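Local coordinates for protein TSSL1 (Pseudomonas aeruginosa, PDB 4B62) that probably binds peptidoglycan through this OmpA-like periplasmic module, tying the type VI secretion system to the cell wall, at residues Gln76-His82 with Arg146-Phe152; Ala104-Ala108 with Phe121-Gly125; Ile42-Leu47 with Phe59-Leu63. The contacts are given in a common frame with arbitrary orientation. Residue numbers count along the deposited sequence, not the author numbering.

Overall arrangement
Three contacts hold one mixed sheet and the helices packed on it. Interaction 1 is the buried centre: two adjacent antiparallel strands, 77-82 and 146-152, joined by main-chain hydrogen bonds. Interaction 2 lies beside it, centres about 7 Å apart, where helix 96-115 rests on the edge strand 121-125; here small apolar side chains meet inside and waters bridge the more exposed side. Interaction 3 lies past the other flank of the pair, its centre about 13 Å from that of interaction 1, where strand 37-43 turns and meets helix 60-72 through branched aliphatics with a phenylalanine toward the surface. Val107 of helix 96-115, not itself touching strand 121-125, meets Leu47 and Leu63 of interaction 3.

Interaction 1 of 3, residues Gln76-His82 with Arg146-Phe152; sequences QVLVTGH and RVEITVF. With EDO (1,2-ethanediol), chain B.
Strands 77-82 and 146-152 run antiparallel, their axes 4.7 Å apart at closest and 165° between directions. The register pairs Val77 with Val151, Val79 with Ile149 and Gly81 with Val147 as non-hydrogen-bonded pairs. Leu78-Thr150, Thr80-Glu148 and His82-Arg146 are the hydrogen-bonded pairs between them, each with two main-chain bonds: Leu78 N to Thr150 O is 2.9 Å and Thr150 N to Leu78 O 2.7 Å, and in the last pair Arg146 N to His82 O stretches to 3.2 Å. Phe152 N to Gln76 O, 3.0 Å, closes the far end. On the helix-facing side Val77 CG1 meets Ile149 CG2 at 3.7 Å, and Val79 CG1 lies 4.1 Å from Val147 CB. The other face is polar toward His82: Arg146, chi1 p, lays its guanidinium flat on the His82 ring (centres 3.6 Å, planes 18°) while Arg146 NE forms a salt bridge with Glu148 OE2 at 2.9 Å. Thr80 OG1 hydrogen-bonds His82 NE2 at 2.9 Å, and a water links Thr80 OG1 to Glu148 OE1. Thr150 OG1 hydrogen-bonds O1 of an ethanediol (2.8 Å), probably from crystallisation, which Arg37 also binds. Arg146 also reaches Glu130 O. This is the middle of the OmpA-like sheet: strand 121-125 flanks 77-82, strand 37-43 flanks 146-152, and helix 96-115 packs on Val79 and Ile149.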
loop_
_atom_site.group_PDB
_atom_site.type_symbol
_atom_site.label_atom_id
_atom_site.label_comp_id
_atom_site.label_asym_id
_atom_site.label_seq_id
_atom_site.Cartn_x
_atom_site.Cartn_y
_atom_site.Cartn_z
ATOM N N GLN A 76 4.339 -10.954 10.046
ATOM C CA GLN A 76 4.595 -9.525 10.226
ATOM C C GLN A 76 4.325 -8.789 8.901
ATOM O O GLN A 76 4.469 -9.382 7.826
ATOM C CB GLN A 76 6.060 -9.334 10.632
ATOM C CG GLN A 76 6.458 -7.925 11.061
ATOM C CD GLN A 76 5.924 -7.525 12.410
ATOM O OE1 GLN A 76 5.518 -8.373 13.199
ATOM N NE2 GLN A 76 5.965 -6.228 12.697
ATOM N N VAL A 77 3.954 -7.510 8.982
ATOM C CA VAL A 77 3.616 -6.738 7.795
ATOM C C VAL A 77 4.351 -5.413 7.771
ATOM O O VAL A 77 4.363 -4.669 8.756
ATOM C CB VAL A 77 2.097 -6.483 7.688
ATOM C CG1 VAL A 77 1.789 -5.656 6.448
ATOM C CG2 VAL A 77 1.360 -7.808 7.637
ATOM N N LEU A 78 4.977 -5.134 6.630
ATOM C CA LEU A 78 5.634 -3.849 6.355
ATOM C C LEU A 78 4.851 -3.132 5.255
ATOM O O LEU A 78 4.509 -3.746 4.234
ATOM C CB LEU A 78 7.079 -4.084 5.908
ATOM C CG LEU A 78 7.831 -2.880 5.338
ATOM C CD1 LEU A 78 8.149 -1.874 6.434
ATOM C CD2 LEU A 78 9.084 -3.328 4.588
ATOM N N VAL A 79 4.582 -1.846 5.471
ATOM C CA VAL A 79 3.962 -1.016 4.455
ATOM C C VAL A 79 4.943 0.084 4.063
ATOM O O VAL A 79 5.318 0.907 4.905
ATOM C CB VAL A 79 2.642 -0.379 4.943
ATOM C CG1 VAL A 79 1.966 0.353 3.793
ATOM C CG2 VAL A 79 1.725 -1.425 5.537
ATOM N N THR A 80 5.357 0.109 2.801
ATOM C CA THR A 80 6.171 1.209 2.298
ATOM C C THR A 80 5.310 2.093 1.405
ATOM O O THR A 80 4.451 1.599 0.654
ATOM C CB THR A 80 7.419 0.734 1.547
ATOM O OG1 THR A 80 7.051 -0.025 0.392
ATOM C CG2 THR A 80 8.308 -0.112 2.475
ATOM N N GLY A 81 5.514 3.398 1.552
ATOM C CA GLY A 81 4.786 4.408 0.798
ATOM C C GLY A 81 5.725 5.115 -0.168
ATOM O O GLY A 81 6.885 5.398 0.170
ATOM N N HIS A 82 5.210 5.432 -1.356
ATOM C CA HIS A 82 6.005 5.977 -2.449
ATOM C C HIS A 82 5.240 7.082 -3.150
ATOM O O HIS A 82 4.006 7.030 -3.243
ATOM C CB HIS A 82 6.319 4.885 -3.467
ATOM C CG HIS A 82 6.965 3.697 -2.851
ATOM N ND1 HIS A 82 8.334 3.514 -2.830
ATOM C CD2 HIS A 82 6.424 2.649 -2.185
ATOM C CE1 HIS A 82 8.599 2.400 -2.178
ATOM N NE2 HIS A 82 7.465 1.854 -1.776
ATOM N N ARG A 146 2.181 4.890 -4.715
ATOM C CA ARG A 146 1.709 3.564 -4.371
ATOM C C ARG A 146 2.090 3.226 -2.943
ATOM O O ARG A 146 2.971 3.868 -2.345
ATOM C CB ARG A 146 2.336 2.514 -5.305
ATOM C CG ARG A 146 3.803 2.224 -4.999
ATOM C CD ARG A 146 4.502 1.538 -6.144
ATOM N NE ARG A 146 5.833 1.075 -5.776
ATOM C CZ ARG A 146 6.944 1.806 -5.800
ATOM N NH1 ARG A 146 6.966 3.067 -6.231
ATOM N NH2 ARG A 146 8.084 1.219 -5.412
ATOM N N VAL A 147 1.437 2.197 -2.417
ATOM C CA VAL A 147 1.947 1.495 -1.249
ATOM C C VAL A 147 2.296 0.063 -1.660
ATOM O O VAL A 147 1.669 -0.519 -2.558
ATOM C CB VAL A 147 0.964 1.486 -0.044
ATOM C CG1 VAL A 147 0.744 2.904 0.450
ATOM C CG2 VAL A 147 -0.357 0.823 -0.379
ATOM N N GLU A 148 3.324 -0.481 -1.004
ATOM C CA GLU A 148 3.667 -1.881 -1.115
ATOM C C GLU A 148 3.487 -2.485 0.261
ATOM O O GLU A 148 4.140 -2.067 1.223
ATOM C CB GLU A 148 5.095 -2.070 -1.638
ATOM C CG GLU A 148 5.274 -1.597 -3.074
ATOM C CD GLU A 148 6.636 -1.921 -3.693
ATOM O OE1 GLU A 148 7.430 -2.672 -3.064
ATOM O OE2 GLU A 148 6.898 -1.418 -4.820
ATOM N N ILE A 149 2.594 -3.462 0.346
ATOM C CA ILE A 149 2.264 -4.124 1.598
ATOM C C ILE A 149 2.928 -5.510 1.569
ATOM O O ILE A 149 2.542 -6.375 0.787
ATOM C CB ILE A 149 0.743 -4.278 1.768
ATOM C CG1 ILE A 149 0.061 -2.909 1.727
ATOM C CG2 ILE A 149 0.403 -4.989 3.072
ATOM C CD1 ILE A 149 -1.446 -2.967 1.575
ATOM N N THR A 150 3.944 -5.702 2.403
ATOM C CA THR A 150 4.689 -6.946 2.431
ATOM C C THR A 150 4.270 -7.735 3.653
ATOM O O THR A 150 4.378 -7.239 4.771
ATOM C CB THR A 150 6.201 -6.664 2.494
ATOM O OG1 THR A 150 6.618 -6.030 1.281
ATOM C CG2 THR A 150 6.996 -7.942 2.670
ATOM N N VAL A 151 3.796 -8.962 3.437
ATOM C CA VAL A 151 3.554 -9.899 4.531
ATOM C C VAL A 151 4.657 -10.950 4.460
ATOM O O VAL A 151 4.901 -11.565 3.419
ATOM C CB VAL A 151 2.142 -10.549 4.533
ATOM C CG1 VAL A 151 1.920 -11.444 3.341
ATOM C CG2 VAL A 151 1.935 -11.355 5.811
ATOM N N PHE A 152 5.294 -11.146 5.596
ATOM C CA PHE A 152 6.352 -12.126 5.748
ATOM C C PHE A 152 5.775 -13.490 6.133
ATOM O O PHE A 152 4.602 -13.623 6.426
ATOM C CB PHE A 152 7.331 -11.638 6.813
ATOM C CG PHE A 152 8.025 -10.356 6.439
ATOM C CD1 PHE A 152 9.179 -10.386 5.683
ATOM C CD2 PHE A 152 7.532 -9.116 6.827
ATOM C CE1 PHE A 152 9.838 -9.217 5.332
ATOM C CE2 PHE A 152 8.177 -7.938 6.478
ATOM C CZ PHE A 152 9.331 -7.991 5.728
HETATM C C1 EDO B . 9.304 -5.257 -0.365
HETATM O O1 EDO B . 9.120 -6.545 0.251
HETATM C C2 EDO B . 10.356 -5.265 -1.474
HETATM O O2 EDO B . 9.978 -6.167 -2.525
HETATM O O HOH W 1 8.504 -2.046 -0.634
#

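Interaction 2 of 3, residues Ala104-Ala108 with Phe121-Gly125; sequences AQEVA and FTAEG
Ala123 and Ala108 bury the most surface here, with Phe121 and Ala104 next. Helix 96-115 lies over strand 121-125 with the two short segments nearly antiparallel, 169° between directions and axes 7.0 Å apart at closest; CA atoms come nearest at Gln105-Ala123, 5.1 Å, and Ala108-Phe121, 5.4 Å. Ala123 points its methyl at the helix, between two alanines one turn apart: its CB is 3.8 Å from Ala104 CB and 4.1 Å from Ala108 CB. Such small side chains let the helix sit this close, as the returning arm of the beta-alpha-beta unit 77-82, 96-115, 121-125, whose two strands are parallel neighbours in the sheet. Ala108 CB also touches Phe121 CB at 3.9 Å; with chi1 m, the Phe121 ring extends toward Leu111 and Thr115 of the same helix. Toward solvent, Gln105, chi1 t and chi2 p, carries two water bridges: OE1 through one to Ala123 N, NE2 through another to Phe121 O. Gln105 NE2 is also hydrogen-bonded to Asp109.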
loop_
_atom_site.group_PDB
_atom_site.type_symbol
_atom_site.label_atom_id
_atom_site.label_comp_id
_atom_site.label_asym_id
_atom_site.label_seq_id
_atom_site.Cartn_x
_atom_site.Cartn_y
_atom_site.Cartn_z
ATOM N N ALA A 104 1.586 5.434 3.907
ATOM C CA ALA A 104 1.984 4.144 4.449
ATOM C C ALA A 104 1.460 3.964 5.874
ATOM O O ALA A 104 0.962 2.907 6.246
ATOM C CB ALA A 104 3.495 4.022 4.419
ATOM N N GLN A 105 1.611 5.003 6.673
ATOM C CA GLN A 105 1.201 4.899 8.065
ATOM C C GLN A 105 -0.320 4.722 8.198
ATOM O O GLN A 105 -0.787 3.983 9.069
ATOM C CB GLN A 105 1.642 6.113 8.868
ATOM C CG GLN A 105 1.521 5.931 10.379
ATOM C CD GLN A 105 2.378 4.789 10.925
ATOM O OE1 GLN A 105 3.603 4.800 10.804
ATOM N NE2 GLN A 105 1.734 3.792 11.506
ATOM N N GLU A 106 -1.094 5.416 7.356
ATOM C CA GLU A 106 -2.540 5.269 7.432
ATOM C C GLU A 106 -2.970 3.833 7.088
ATOM O O GLU A 106 -3.826 3.233 7.764
ATOM C CB GLU A 106 -3.237 6.290 6.546
ATOM C CG GLU A 106 -4.762 6.280 6.663
ATOM C CD GLU A 106 -5.290 6.807 7.995
ATOM O OE1 GLU A 106 -4.530 7.404 8.786
ATOM O OE2 GLU A 106 -6.496 6.629 8.261
ATOM N N VAL A 107 -2.335 3.259 6.068
ATOM C CA VAL A 107 -2.621 1.877 5.706
ATOM C C VAL A 107 -2.259 0.935 6.864
ATOM O O VAL A 107 -3.043 0.073 7.254
ATOM C CB VAL A 107 -1.909 1.504 4.388
ATOM C CG1 VAL A 107 -1.997 0.011 4.093
ATOM C CG2 VAL A 107 -2.525 2.272 3.232
ATOM N N ALA A 108 -1.069 1.115 7.427
ATOM C CA ALA A 108 -0.663 0.291 8.568
ATOM C C ALA A 108 -1.632 0.430 9.742
ATOM O O ALA A 108 -2.004 -0.559 10.383
ATOM C CB ALA A 108 0.757 0.632 9.000
ATOM N N PHE A 121 2.165 -4.313 12.269
ATOM C CA PHE A 121 2.291 -3.462 11.079
ATOM C C PHE A 121 3.205 -2.299 11.360
ATOM O O PHE A 121 3.029 -1.599 12.362
ATOM C CB PHE A 121 0.915 -2.901 10.674
ATOM C CG PHE A 121 -0.062 -3.957 10.304
ATOM C CD1 PHE A 121 -0.776 -4.618 11.290
ATOM C CD2 PHE A 121 -0.237 -4.337 8.989
ATOM C CE1 PHE A 121 -1.635 -5.645 10.966
ATOM C CE2 PHE A 121 -1.106 -5.358 8.658
ATOM C CZ PHE A 121 -1.812 -6.007 9.648
ATOM N N THR A 122 4.175 -2.084 10.485
ATOM C CA THR A 122 4.952 -0.869 10.528
ATOM C C THR A 122 4.965 -0.255 9.154
ATOM O O THR A 122 4.639 -0.920 8.151
ATOM C CB THR A 122 6.383 -1.095 11.018
ATOM O OG1 THR A 122 7.082 -1.923 10.086
ATOM C CG2 THR A 122 6.385 -1.752 12.392
ATOM N N ALA A 123 5.338 1.014 9.125
ATOM C CA ALA A 123 5.278 1.825 7.919
ATOM C C ALA A 123 6.510 2.678 7.718
ATOM O O ALA A 123 7.118 3.141 8.678
ATOM C CB ALA A 123 4.062 2.735 7.965
ATOM N N GLU A 124 6.860 2.882 6.448
ATOM C CA GLU A 124 7.948 3.791 6.094
ATOM C C GLU A 124 7.636 4.506 4.788
ATOM O O GLU A 124 7.196 3.913 3.820
ATOM C CB GLU A 124 9.281 3.046 5.978
ATOM C CG GLU A 124 10.496 3.943 5.728
ATOM C CD GLU A 124 11.698 3.192 5.150
ATOM O OE1 GLU A 124 11.721 1.954 5.182
ATOM O OE2 GLU A 124 12.597 3.840 4.597
ATOM N N GLY A 125 7.846 5.812 4.806
ATOM C CA GLY A 125 7.749 6.631 3.617
ATOM C C GLY A 125 9.091 6.680 2.918
ATOM O O GLY A 125 10.132 6.952 3.538
HETATM O O HOH W 2 5.396 2.371 11.701
HETATM O O HOH W 3 2.650 1.299 12.865
#

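Interaction 3 of 3, residues Ile42-Leu47 with Phe59-Leu63; sequences IRGDEL and FQPLL
After strand 37-43 ends, the chain makes a 3-10 turn at 44-46 and presents Leu47 to the first turn of helix 60-72. The turn is tied by Glu46 N to Arg43 O and Leu47 N to Gly44 O, both 3.0 Å; on the other side Leu62 N to Phe59 O, 3.1 Å, joins Phe59 to the start of the helix. The nearest CA pair is Leu47-Phe59, at 5.6 Å. Leu62 is the main knob. With chi1 t and chi2 p, it directs CD2 into a hollow formed by Ile42, Glu46 and Leu47: CD2 lies 4.0 Å from Ile42 CG2, 4.0 Å from Glu46 CB and 4.1 Å from Leu47 CD2. Leu47 returns the fit. Its CA-to-CB bond leads away from the helix, but chi1 m and chi2 t bring CD2 back to 3.7 Å from Leu63 CG, while Ile42 CD1 meets Leu63 CD2 at 4.3 Å. Phe59 closes the outer end over the turn: its CB is 3.3 Å from Glu46 O, and its ring edge, at CD2, is 4.0 Å from Leu47 O. The contact thus fastens the strand 37-43 turn to helix 60-72, with Arg28 and Val29 packing against Leu62, and Ile42 and Leu47 resting on Val147 of the central sheet. Between these two segments the fit is van der Waals throughout; the charged ends of Asp45 and Glu46 go elsewhere, into salt bridges with Arg145 and Arg28, so cohesion here rests on close-packed apolar side chains, aliphatic inside and the Phe59 aromatic at the outer end, rather than on polar pairing.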
loop_
_atom_site.group_PDB
_atom_site.type_symbol
_atom_site.label_atom_id
_atom_site.label_comp_id
_atom_site.label_asym_id
_atom_site.label_seq_id
_atom_site.Cartn_x
_atom_site.Cartn_y
_atom_site.Cartn_z
ATOM N N ILE A 42 -0.370 -1.486 -4.418
ATOM C CA ILE A 42 -1.619 -0.772 -4.643
ATOM C C ILE A 42 -1.286 0.671 -5.031
ATOM O O ILE A 42 -0.666 1.401 -4.249
ATOM C CB ILE A 42 -2.521 -0.765 -3.396
ATOM C CG1 ILE A 42 -2.640 -2.160 -2.784
ATOM C CG2 ILE A 42 -3.888 -0.181 -3.752
ATOM C CD1 ILE A 42 -3.573 -2.263 -1.606
ATOM N N ARG A 43 -1.669 1.089 -6.241
ATOM C CA ARG A 43 -1.516 2.481 -6.636
ATOM C C ARG A 43 -2.259 3.372 -5.630
ATOM O O ARG A 43 -3.364 3.025 -5.165
ATOM C CB ARG A 43 -2.094 2.733 -8.036
ATOM C CG ARG A 43 -1.353 2.175 -9.256
ATOM C CD ARG A 43 -2.113 2.653 -10.499
ATOM N NE ARG A 43 -1.534 2.389 -11.821
ATOM C CZ ARG A 43 -1.721 1.280 -12.541
ATOM N NH1 ARG A 43 -2.438 0.269 -12.061
ATOM N NH2 ARG A 43 -1.164 1.171 -13.748
ATOM N N GLY A 44 -1.679 4.526 -5.321
ATOM C CA GLY A 44 -2.341 5.484 -4.431
ATOM C C GLY A 44 -3.737 5.851 -4.905
ATOM O O GLY A 44 -4.622 6.080 -4.086
ATOM N N ASP A 45 -3.932 5.901 -6.226
ATOM C CA ASP A 45 -5.230 6.274 -6.792
ATOM C C ASP A 45 -6.344 5.302 -6.400
ATOM O O ASP A 45 -7.516 5.656 -6.485
ATOM C CB ASP A 45 -5.192 6.344 -8.328
ATOM C CG ASP A 45 -4.067 7.214 -8.869
ATOM O OD1 ASP A 45 -3.801 8.307 -8.327
ATOM O OD2 ASP A 45 -3.449 6.793 -9.871
ATOM N N GLU A 46 -5.999 4.076 -6.012
ATOM C CA GLU A 46 -6.995 3.084 -5.595
ATOM C C GLU A 46 -7.478 3.272 -4.161
ATOM O O GLU A 46 -8.430 2.602 -3.770
ATOM C CB GLU A 46 -6.459 1.657 -5.759
ATOM C CG GLU A 46 -6.045 1.297 -7.178
ATOM C CD GLU A 46 -7.173 1.322 -8.186
ATOM O OE1 GLU A 46 -8.355 1.292 -7.780
ATOM O OE2 GLU A 46 -6.852 1.368 -9.391
ATOM N N LEU A 47 -6.813 4.150 -3.397
ATOM C CA LEU A 47 -7.072 4.319 -1.962
ATOM C C LEU A 47 -7.378 5.739 -1.534
ATOM O O LEU A 47 -8.246 5.944 -0.689
ATOM C CB LEU A 47 -5.863 3.824 -1.170
ATOM C CG LEU A 47 -5.639 2.313 -1.243
ATOM C CD1 LEU A 47 -4.279 1.999 -0.638
ATOM C CD2 LEU A 47 -6.737 1.502 -0.562
ATOM N N PHE A 59 -13.346 3.270 -0.871
ATOM C CA PHE A 59 -12.236 2.354 -1.179
ATOM C C PHE A 59 -11.728 1.584 0.026
ATOM O O PHE A 59 -10.860 0.716 -0.105
ATOM C CB PHE A 59 -11.097 3.104 -1.862
ATOM C CG PHE A 59 -11.520 3.834 -3.111
ATOM C CD1 PHE A 59 -12.529 3.320 -3.934
ATOM C CD2 PHE A 59 -10.940 5.032 -3.450
ATOM C CE1 PHE A 59 -12.932 3.984 -5.073
ATOM C CE2 PHE A 59 -11.344 5.702 -4.591
ATOM C CZ PHE A 59 -12.339 5.177 -5.393
ATOM N N GLN A 60 -12.274 1.874 1.199
ATOM C CA GLN A 60 -11.973 1.070 2.375
ATOM C C GLN A 60 -12.215 -0.429 2.201
ATOM O O GLN A 60 -11.457 -1.224 2.750
ATOM C CB GLN A 60 -12.656 1.634 3.610
ATOM C CG GLN A 60 -11.942 2.898 4.036
ATOM C CD GLN A 60 -12.509 3.547 5.260
ATOM O OE1 GLN A 60 -13.222 2.927 6.029
ATOM N NE2 GLN A 60 -12.177 4.816 5.451
ATOM N N PRO A 61 -13.237 -0.827 1.420
ATOM C CA PRO A 61 -13.412 -2.270 1.268
ATOM C C PRO A 61 -12.203 -2.978 0.633
ATOM O O PRO A 61 -11.965 -4.140 0.921
ATOM C CB PRO A 61 -14.651 -2.375 0.398
ATOM C CG PRO A 61 -15.444 -1.150 0.733
ATOM C CD PRO A 61 -14.392 -0.080 0.883
ATOM N N LEU A 62 -11.438 -2.279 -0.208
ATOM C CA LEU A 62 -10.223 -2.873 -0.767
ATOM C C LEU A 62 -9.243 -3.236 0.351
ATOM O O LEU A 62 -8.708 -4.354 0.392
ATOM C CB LEU A 62 -9.574 -1.939 -1.788
ATOM C CG LEU A 62 -8.199 -2.352 -2.332
ATOM C CD1 LEU A 62 -8.255 -3.738 -2.972
ATOM C CD2 LEU A 62 -7.680 -1.322 -3.329
ATOM N N LEU A 63 -9.009 -2.301 1.269
ATOM C CA LEU A 63 -8.133 -2.599 2.407
ATOM C C LEU A 63 -8.743 -3.648 3.317
ATOM O O LEU A 63 -8.030 -4.432 3.927
ATOM C CB LEU A 63 -7.777 -1.351 3.193
ATOM C CG LEU A 63 -6.736 -0.445 2.569
ATOM C CD1 LEU A 63 -6.362 0.629 3.567
ATOM C CD2 LEU A 63 -5.477 -1.209 2.154
#